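Long-range contacts in delta-aminolevulinic acid dehydratase (PDB 3OBK), which catalyses the condensation of two molecules of 5-aminolevulinic acid to porphobilinogen, an early step of tetrapyrrole biosynthesis, and assembles as an octamer: residues K88-F93 against V129-D134; A177-S183 against D204-Y210. One frame throughout, in Å; residues are numbered along the deposited sequence.

How the interactions relate
Interaction 1 closes before interaction 2 opens along the chain, and each joins two parallel strands of one curled sheet through a beta-alpha-beta unit, with helix 114-125 in the first and helix 189-199 in the second. Their centres lie about 10 Å apart, because strands 130-135 and 179-182 are neighbours; the four segments therefore form a continuous run of the TIM barrel wall. Two probable hydrogen bonds tie them at opposite ends: Leu131 N lies 2.8 Å from Asp178 OD2, and Asp134 OD1 lies 2.8 Å from Ser183 OG. The second of these is beside porphobilinogen, which both interactions touch; both also reach a second subunit.

Interaction 1 (K88-F93 against V129-D134); sequences KAFMLF and VLLLAD. With PBG (3-[5-(aminomethyl)-4-(carboxymethyl)-1H-pyrrol-3-yl]propanoic acid), chain L.
Ala89, Phe90 and Met91 pair in parallel with Leu130, Leu131 and Leu132, the short strand axes approaching to 4.7 Å at 29°. Four backbone bonds alternate between the strands: Leu130 N to Lys88 O, Phe90 N to Leu130 O, Leu132 N to Phe90 O (2.9 Å) and Leu92 N to Leu132 O. Beyond them the strands splay, with Leu92 O 4.0 Å from Asp134 N.

Ala89, Met91, Leu130 and Leu132 share one face, where Met91 bends its chain to set CE 3.7 Å from Leu132 CD2; Leu132 also meets Leu208 and Ile47 of other strands. Phe90, Leu92 and Leu131 lie on the other face, toward helices 72-84 and 114-125. At its edge Phe90 CD2 meets Val129 CG2, from the loop before the second strand, at 3.5 Å, the two side chains crossing at about a right angle, while Leu130 O lies at the ring edge in its plane.

Asp134 can be followed outward. Its CB is 3.7 Å from Phe93 CE1. CG then stands anti to the backbone N (chi1 -172°), directing the carboxylate past that ring, with the two planes 44° apart. OD1 reaches the Phe93 edge, 3.6 Å from CE1, and accepts a weak hydrogen bond from the pyrrole NA of porphobilinogen at 3.4 Å; Ser183 is its stronger partner. OD2 lies near the ligand amine N1, too far for a hydrogen bond.

Strand 89-95, helix 114-125 and strand 130-135 thus make a beta-alpha-beta unit of a TIM barrel, with ligand-pocket residues Phe93 and Asp134 at the C-terminal strand ends, where barrel enzymes place their active sites.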
loop_
_atom_site.group_PDB
_atom_site.type_symbol
_atom_site.label_atom_id
_atom_site.label_comp_id
_atom_site.label_asym_id
_atom_site.label_seq_id
_atom_site.Cartn_x
_atom_site.Cartn_y
_atom_site.Cartn_z
ATOM N N LYS A 88 -13.502 -16.327 -31.591
ATOM C CA LYS A 88 -12.259 -16.587 -32.300
ATOM C C LYS A 88 -11.426 -17.692 -31.661
ATOM O O LYS A 88 -10.590 -18.289 -32.347
ATOM C CB LYS A 88 -11.449 -15.279 -32.472
ATOM C CG LYS A 88 -11.761 -14.544 -33.812
ATOM C CD LYS A 88 -12.387 -13.201 -33.643
ATOM C CE LYS A 88 -12.315 -12.372 -34.930
ATOM N NZ LYS A 88 -11.071 -11.495 -35.023
ATOM N N ALA A 89 -11.689 -18.015 -30.391
ATOM C CA ALA A 89 -10.842 -18.966 -29.646
ATOM C C ALA A 89 -11.577 -20.211 -29.194
ATOM O O ALA A 89 -12.612 -20.139 -28.553
ATOM C CB ALA A 89 -10.222 -18.283 -28.448
ATOM N N PHE A 90 -10.978 -21.355 -29.462
ATOM C CA PHE A 90 -11.632 -22.633 -29.280
ATOM C C PHE A 90 -10.678 -23.583 -28.595
ATOM O O PHE A 90 -9.516 -23.714 -28.978
ATOM C CB PHE A 90 -12.036 -23.228 -30.635
ATOM C CG PHE A 90 -12.905 -22.338 -31.450
ATOM C CD1 PHE A 90 -14.261 -22.484 -31.421
ATOM C CD2 PHE A 90 -12.365 -21.334 -32.214
ATOM C CE1 PHE A 90 -15.064 -21.657 -32.159
ATOM C CE2 PHE A 90 -13.157 -20.500 -32.942
ATOM C CZ PHE A 90 -14.515 -20.652 -32.901
ATOM N N MET A 91 -11.181 -24.259 -27.588
ATOM C CA MET A 91 -10.382 -25.143 -26.770
ATOM C C MET A 91 -10.894 -26.541 -27.140
ATOM O O MET A 91 -12.098 -26.728 -27.265
ATOM C CB MET A 91 -10.653 -24.755 -25.308
ATOM C CG MET A 91 -9.712 -25.206 -24.233
ATOM S SD MET A 91 -10.165 -24.412 -22.618
ATOM C CE MET A 91 -9.093 -22.977 -22.502
ATOM N N LEU A 92 -9.999 -27.504 -27.339
ATOM C CA LEU A 92 -10.380 -28.845 -27.812
ATOM C C LEU A 92 -10.001 -29.981 -26.875
ATOM O O LEU A 92 -8.850 -30.139 -26.493
ATOM C CB LEU A 92 -9.734 -29.154 -29.165
ATOM C CG LEU A 92 -9.750 -28.098 -30.253
ATOM C CD1 LEU A 92 -8.999 -28.690 -31.416
ATOM C CD2 LEU A 92 -11.173 -27.692 -30.639
ATOM N N PHE A 93 -10.974 -30.808 -26.559
ATOM C CA PHE A 93 -10.769 -31.937 -25.692
ATOM C C PHE A 93 -11.118 -33.211 -26.469
ATOM O O PHE A 93 -12.117 -33.245 -27.171
ATOM C CB PHE A 93 -11.691 -31.804 -24.495
ATOM C CG PHE A 93 -11.424 -30.605 -23.638
ATOM C CD1 PHE A 93 -10.386 -30.606 -22.720
ATOM C CD2 PHE A 93 -12.260 -29.520 -23.677
ATOM C CE1 PHE A 93 -10.177 -29.520 -21.894
ATOM C CE2 PHE A 93 -12.075 -28.446 -22.850
ATOM C CZ PHE A 93 -11.046 -28.429 -21.966
ATOM N N VAL A 129 -7.861 -19.584 -37.341
ATOM C CA VAL A 129 -8.591 -19.922 -36.104
ATOM C C VAL A 129 -7.616 -19.945 -34.930
ATOM O O VAL A 129 -6.461 -20.337 -35.091
ATOM C CB VAL A 129 -9.347 -21.320 -36.219
ATOM C CG1 VAL A 129 -8.349 -22.507 -36.271
ATOM C CG2 VAL A 129 -10.380 -21.519 -35.080
ATOM N N LEU A 130 -8.070 -19.523 -33.757
ATOM C CA LEU A 130 -7.254 -19.665 -32.535
ATOM C C LEU A 130 -7.560 -20.981 -31.764
ATOM O O LEU A 130 -8.650 -21.162 -31.247
ATOM C CB LEU A 130 -7.462 -18.448 -31.643
ATOM C CG LEU A 130 -6.357 -18.177 -30.633
ATOM C CD1 LEU A 130 -5.093 -17.767 -31.383
ATOM C CD2 LEU A 130 -6.793 -17.099 -29.642
ATOM N N LEU A 131 -6.596 -21.896 -31.704
ATOM C CA LEU A 131 -6.801 -23.193 -31.042
ATOM C C LEU A 131 -5.992 -23.346 -29.765
ATOM O O LEU A 131 -4.808 -23.091 -29.738
ATOM C CB LEU A 131 -6.467 -24.342 -31.988
ATOM C CG LEU A 131 -7.167 -24.325 -33.344
ATOM C CD1 LEU A 131 -6.785 -25.565 -34.162
ATOM C CD2 LEU A 131 -8.695 -24.192 -33.185
ATOM N N LEU A 132 -6.665 -23.765 -28.701
ATOM C CA LEU A 132 -6.048 -23.968 -27.397
ATOM C C LEU A 132 -6.272 -25.431 -27.046
ATOM O O LEU A 132 -7.405 -25.862 -26.930
ATOM C CB LEU A 132 -6.733 -23.086 -26.339
ATOM C CG LEU A 132 -6.608 -21.556 -26.306
ATOM C CD1 LEU A 132 -6.877 -20.938 -27.702
ATOM C CD2 LEU A 132 -7.580 -20.949 -25.227
ATOM N N ALA A 133 -5.193 -26.194 -26.895
ATOM C CA ALA A 133 -5.284 -27.634 -26.629
ATOM C C ALA A 133 -4.920 -27.869 -25.176
ATOM O O ALA A 133 -3.965 -27.294 -24.685
ATOM C CB ALA A 133 -4.348 -28.387 -27.524
ATOM N N ASP A 134 -5.668 -28.714 -24.483
ATOM C CA ASP A 134 -5.355 -29.023 -23.110
ATOM C C ASP A 134 -4.059 -29.854 -23.046
ATOM O O ASP A 134 -3.729 -30.570 -24.001
ATOM C CB ASP A 134 -6.525 -29.784 -22.502
ATOM C CG ASP A 134 -6.389 -29.981 -21.019
ATOM O OD1 ASP A 134 -6.979 -29.174 -20.239
ATOM O OD2 ASP A 134 -5.688 -30.953 -20.634
HETATM C CHA PBG L . -8.376 -32.262 -17.260
HETATM C C1A PBG L . -9.490 -31.271 -17.349
HETATM C C2A PBG L . -10.636 -31.242 -16.560
HETATM C C3A PBG L . -11.372 -30.156 -16.998
HETATM C C4A PBG L . -10.621 -29.513 -17.964
HETATM N NA PBG L . -9.502 -30.220 -18.181
HETATM C C5A PBG L . -11.118 -32.265 -15.558
HETATM C C6A PBG L . -10.352 -32.387 -14.313
HETATM O O1A PBG L . -9.181 -31.923 -14.319
HETATM O O2A PBG L . -10.835 -33.006 -13.338
HETATM C C7A PBG L . -12.713 -29.776 -16.503
HETATM C C8A PBG L . -13.460 -28.770 -17.297
HETATM C C9A PBG L . -14.894 -28.594 -17.017
HETATM O O3A PBG L . -15.586 -28.104 -17.904
HETATM O O4A PBG L . -15.485 -29.154 -16.081
HETATM N N1 PBG L . -7.091 -31.796 -16.849
#

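Interaction 2 (A177-S183 against D204-Y210); sequences ADMVCPS and DTSILAY. With PBG (3-[5-(aminomethyl)-4-(carboxymethyl)-1H-pyrrol-3-yl]propanoic acid), chain L.
Met179 and Val180 bridge Ser206 and Ile207 in parallel, the short strand axes inclined by 25°, with bonds from Ser206 N to Asp178 O, Val180 N to Ser206 O and Leu208 N to Val180 O (2.9 Å). Helix 189-199 connects the strands, giving another beta-alpha-beta unit of the TIM barrel. Pro182 interrupts the bonding because its nitrogen carries no hydrogen: its CD sits 3.2 Å from Leu208 O instead. Farther on, Tyr210 N makes a weak bond to Pro182 O at 3.5 Å.

Met179 folds across the neighbouring strand by its bend at the last torsion (chi3 67°), which lays CE 3.5 Å from Leu208 CB and also against Ser206 CB. Cys181, two residues on, brings SG to 3.7 Å from the same Leu208 CB, so two sulfur-bearing chains pack on one methylene. On the helix side, Val180 CG2 meets Ile207 CG1 at 4.0 Å, and the side chains of Pro182 and Ile207 cross at about a right angle, CD of the first near CG2 of the second. At the far end, Lys28 of a second subunit bonds to Ser206 OG and Asp178 O.

Toward the pocket, Ser183 OG is modelled 2.5 Å from the porphobilinogen amine N1, a hydrogen bond whose shortness is doubtful. Its CB meanwhile makes a CH-pi contact over the Tyr210 ring, 3.7 Å from the centroid and only 13° off the ring normal.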
loop_
_atom_site.group_PDB
_atom_site.type_symbol
_atom_site.label_atom_id
_atom_site.label_comp_id
_atom_site.label_asym_id
_atom_site.label_seq_id
_atom_site.Cartn_x
_atom_site.Cartn_y
_atom_site.Cartn_z
ATOM N N ALA A 177 -1.409 -26.243 -32.770
ATOM C CA ALA A 177 -1.994 -25.560 -31.625
ATOM C C ALA A 177 -1.346 -24.213 -31.371
ATOM O O ALA A 177 -0.122 -24.108 -31.350
ATOM C CB ALA A 177 -1.866 -26.418 -30.390
ATOM N N ASP A 178 -2.168 -23.184 -31.159
ATOM C CA ASP A 178 -1.672 -21.822 -30.932
ATOM C C ASP A 178 -1.238 -21.637 -29.491
ATOM O O ASP A 178 -0.225 -20.967 -29.215
ATOM C CB ASP A 178 -2.747 -20.806 -31.271
ATOM C CG ASP A 178 -3.105 -20.823 -32.739
ATOM O OD1 ASP A 178 -2.318 -20.278 -33.544
ATOM O OD2 ASP A 178 -4.159 -21.397 -33.093
ATOM N N MET A 179 -2.023 -22.230 -28.585
ATOM C CA MET A 179 -1.748 -22.251 -27.167
ATOM C C MET A 179 -1.813 -23.682 -26.655
ATOM O O MET A 179 -2.725 -24.418 -26.999
ATOM C CB MET A 179 -2.815 -21.467 -26.382
ATOM C CG MET A 179 -3.110 -20.015 -26.769
ATOM S SD MET A 179 -3.843 -19.019 -25.367
ATOM C CE MET A 179 -2.411 -18.992 -24.275
ATOM N N VAL A 180 -0.886 -24.070 -25.789
ATOM C CA VAL A 180 -1.087 -25.270 -24.969
ATOM C C VAL A 180 -1.535 -24.796 -23.582
ATOM O O VAL A 180 -1.065 -23.780 -23.079
ATOM C CB VAL A 180 0.167 -26.177 -24.933
ATOM C CG1 VAL A 180 0.544 -26.622 -26.370
ATOM C CG2 VAL A 180 1.332 -25.473 -24.283
ATOM N N CYS A 181 -2.458 -25.540 -22.984
ATOM C CA CYS A 181 -3.097 -25.177 -21.718
ATOM C C CYS A 181 -2.946 -26.277 -20.682
ATOM O O CYS A 181 -3.804 -27.155 -20.591
ATOM C CB CYS A 181 -4.574 -24.917 -21.973
ATOM S SG CYS A 181 -4.829 -23.772 -23.355
ATOM N N PRO A 182 -1.847 -26.251 -19.908
ATOM C CA PRO A 182 -1.630 -27.341 -18.982
ATOM C C PRO A 182 -2.543 -27.261 -17.783
ATOM O O PRO A 182 -2.403 -26.360 -16.969
ATOM C CB PRO A 182 -0.149 -27.203 -18.571
ATOM C CG PRO A 182 0.434 -26.080 -19.384
ATOM C CD PRO A 182 -0.677 -25.379 -20.082
ATOM N N SER A 183 -3.435 -28.238 -17.657
ATOM C CA SER A 183 -4.443 -28.261 -16.599
ATOM C C SER A 183 -4.126 -29.297 -15.528
ATOM O O SER A 183 -4.991 -29.651 -14.720
ATOM C CB SER A 183 -5.794 -28.578 -17.202
ATOM O OG SER A 183 -5.760 -29.854 -17.808
ATOM N N ASP A 204 6.940 -19.517 -30.343
ATOM C CA ASP A 204 5.717 -18.789 -30.708
ATOM C C ASP A 204 4.517 -19.333 -29.984
ATOM O O ASP A 204 3.560 -18.618 -29.758
ATOM C CB ASP A 204 5.409 -19.042 -32.213
ATOM C CG ASP A 204 5.251 -17.779 -33.001
ATOM O OD1 ASP A 204 5.402 -16.674 -32.429
ATOM O OD2 ASP A 204 4.981 -17.879 -34.213
ATOM N N THR A 205 4.541 -20.635 -29.723
ATOM C CA THR A 205 3.451 -21.318 -29.089
ATOM C C THR A 205 3.295 -20.815 -27.663
ATOM O O THR A 205 4.249 -20.825 -26.883
ATOM C CB THR A 205 3.701 -22.830 -29.071
ATOM O OG1 THR A 205 3.866 -23.308 -30.411
ATOM C CG2 THR A 205 2.539 -23.573 -28.442
ATOM N N SER A 206 2.084 -20.393 -27.326
ATOM C CA SER A 206 1.766 -19.831 -26.012
ATOM C C SER A 206 1.412 -20.880 -24.976
ATOM O O SER A 206 1.121 -22.032 -25.298
ATOM C CB SER A 206 0.598 -18.867 -26.126
ATOM O OG SER A 206 0.888 -17.827 -27.043
ATOM N N ILE A 207 1.466 -20.467 -23.715
ATOM C CA ILE A 207 1.097 -21.321 -22.606
ATOM C C ILE A 207 0.025 -20.589 -21.798
ATOM O O ILE A 207 0.281 -19.546 -21.233
ATOM C CB ILE A 207 2.298 -21.636 -21.719
ATOM C CG1 ILE A 207 3.299 -22.517 -22.469
ATOM C CG2 ILE A 207 1.870 -22.349 -20.422
ATOM C CD1 ILE A 207 4.660 -22.654 -21.780
ATOM N N LEU A 208 -1.182 -21.138 -21.792
ATOM C CA LEU A 208 -2.229 -20.695 -20.880
ATOM C C LEU A 208 -2.138 -21.569 -19.614
ATOM O O LEU A 208 -2.523 -22.753 -19.615
ATOM C CB LEU A 208 -3.583 -20.791 -21.564
ATOM C CG LEU A 208 -4.947 -20.612 -20.857
ATOM C CD1 LEU A 208 -4.948 -19.657 -19.686
ATOM C CD2 LEU A 208 -5.991 -20.208 -21.928
ATOM N N ALA A 209 -1.575 -21.003 -18.550
ATOM C CA ALA A 209 -1.276 -21.799 -17.356
ATOM C C ALA A 209 -2.503 -21.834 -16.485
ATOM O O ALA A 209 -3.051 -20.791 -16.142
ATOM C CB ALA A 209 -0.073 -21.206 -16.595
ATOM N N TYR A 210 -2.969 -23.024 -16.142
ATOM C CA TYR A 210 -3.983 -23.160 -15.097
ATOM C C TYR A 210 -3.234 -23.043 -13.779
ATOM O O TYR A 210 -2.682 -24.015 -13.332
ATOM C CB TYR A 210 -4.674 -24.502 -15.175
ATOM C CG TYR A 210 -5.647 -24.697 -16.293
ATOM C CD1 TYR A 210 -5.224 -24.939 -17.568
ATOM C CD2 TYR A 210 -7.006 -24.726 -16.051
ATOM C CE1 TYR A 210 -6.143 -25.166 -18.613
ATOM C CE2 TYR A 210 -7.930 -24.944 -17.074
ATOM C CZ TYR A 210 -7.497 -25.165 -18.360
ATOM O OH TYR A 210 -8.427 -25.403 -19.380
HETATM C CHA PBG L . -8.376 -32.262 -17.260
HETATM C C1A PBG L . -9.490 -31.271 -17.349
HETATM C C2A PBG L . -10.636 -31.242 -16.560
HETATM C C3A PBG L . -11.372 -30.156 -16.998
HETATM C C4A PBG L . -10.621 -29.513 -17.964
HETATM N NA PBG L . -9.502 -30.220 -18.181
HETATM C C5A PBG L . -11.118 -32.265 -15.558
HETATM C C6A PBG L . -10.352 -32.387 -14.313
HETATM O O1A PBG L . -9.181 -31.923 -14.319
HETATM O O2A PBG L . -10.835 -33.006 -13.338
HETATM C C7A PBG L . -12.713 -29.776 -16.503
HETATM C C8A PBG L . -13.460 -28.770 -17.297
HETATM C C9A PBG L . -14.894 -28.594 -17.017
HETATM O O3A PBG L . -15.586 -28.104 -17.904
HETATM O O4A PBG L . -15.485 -29.154 -16.081
HETATM N N1 PBG L . -7.091 -31.796 -16.849
#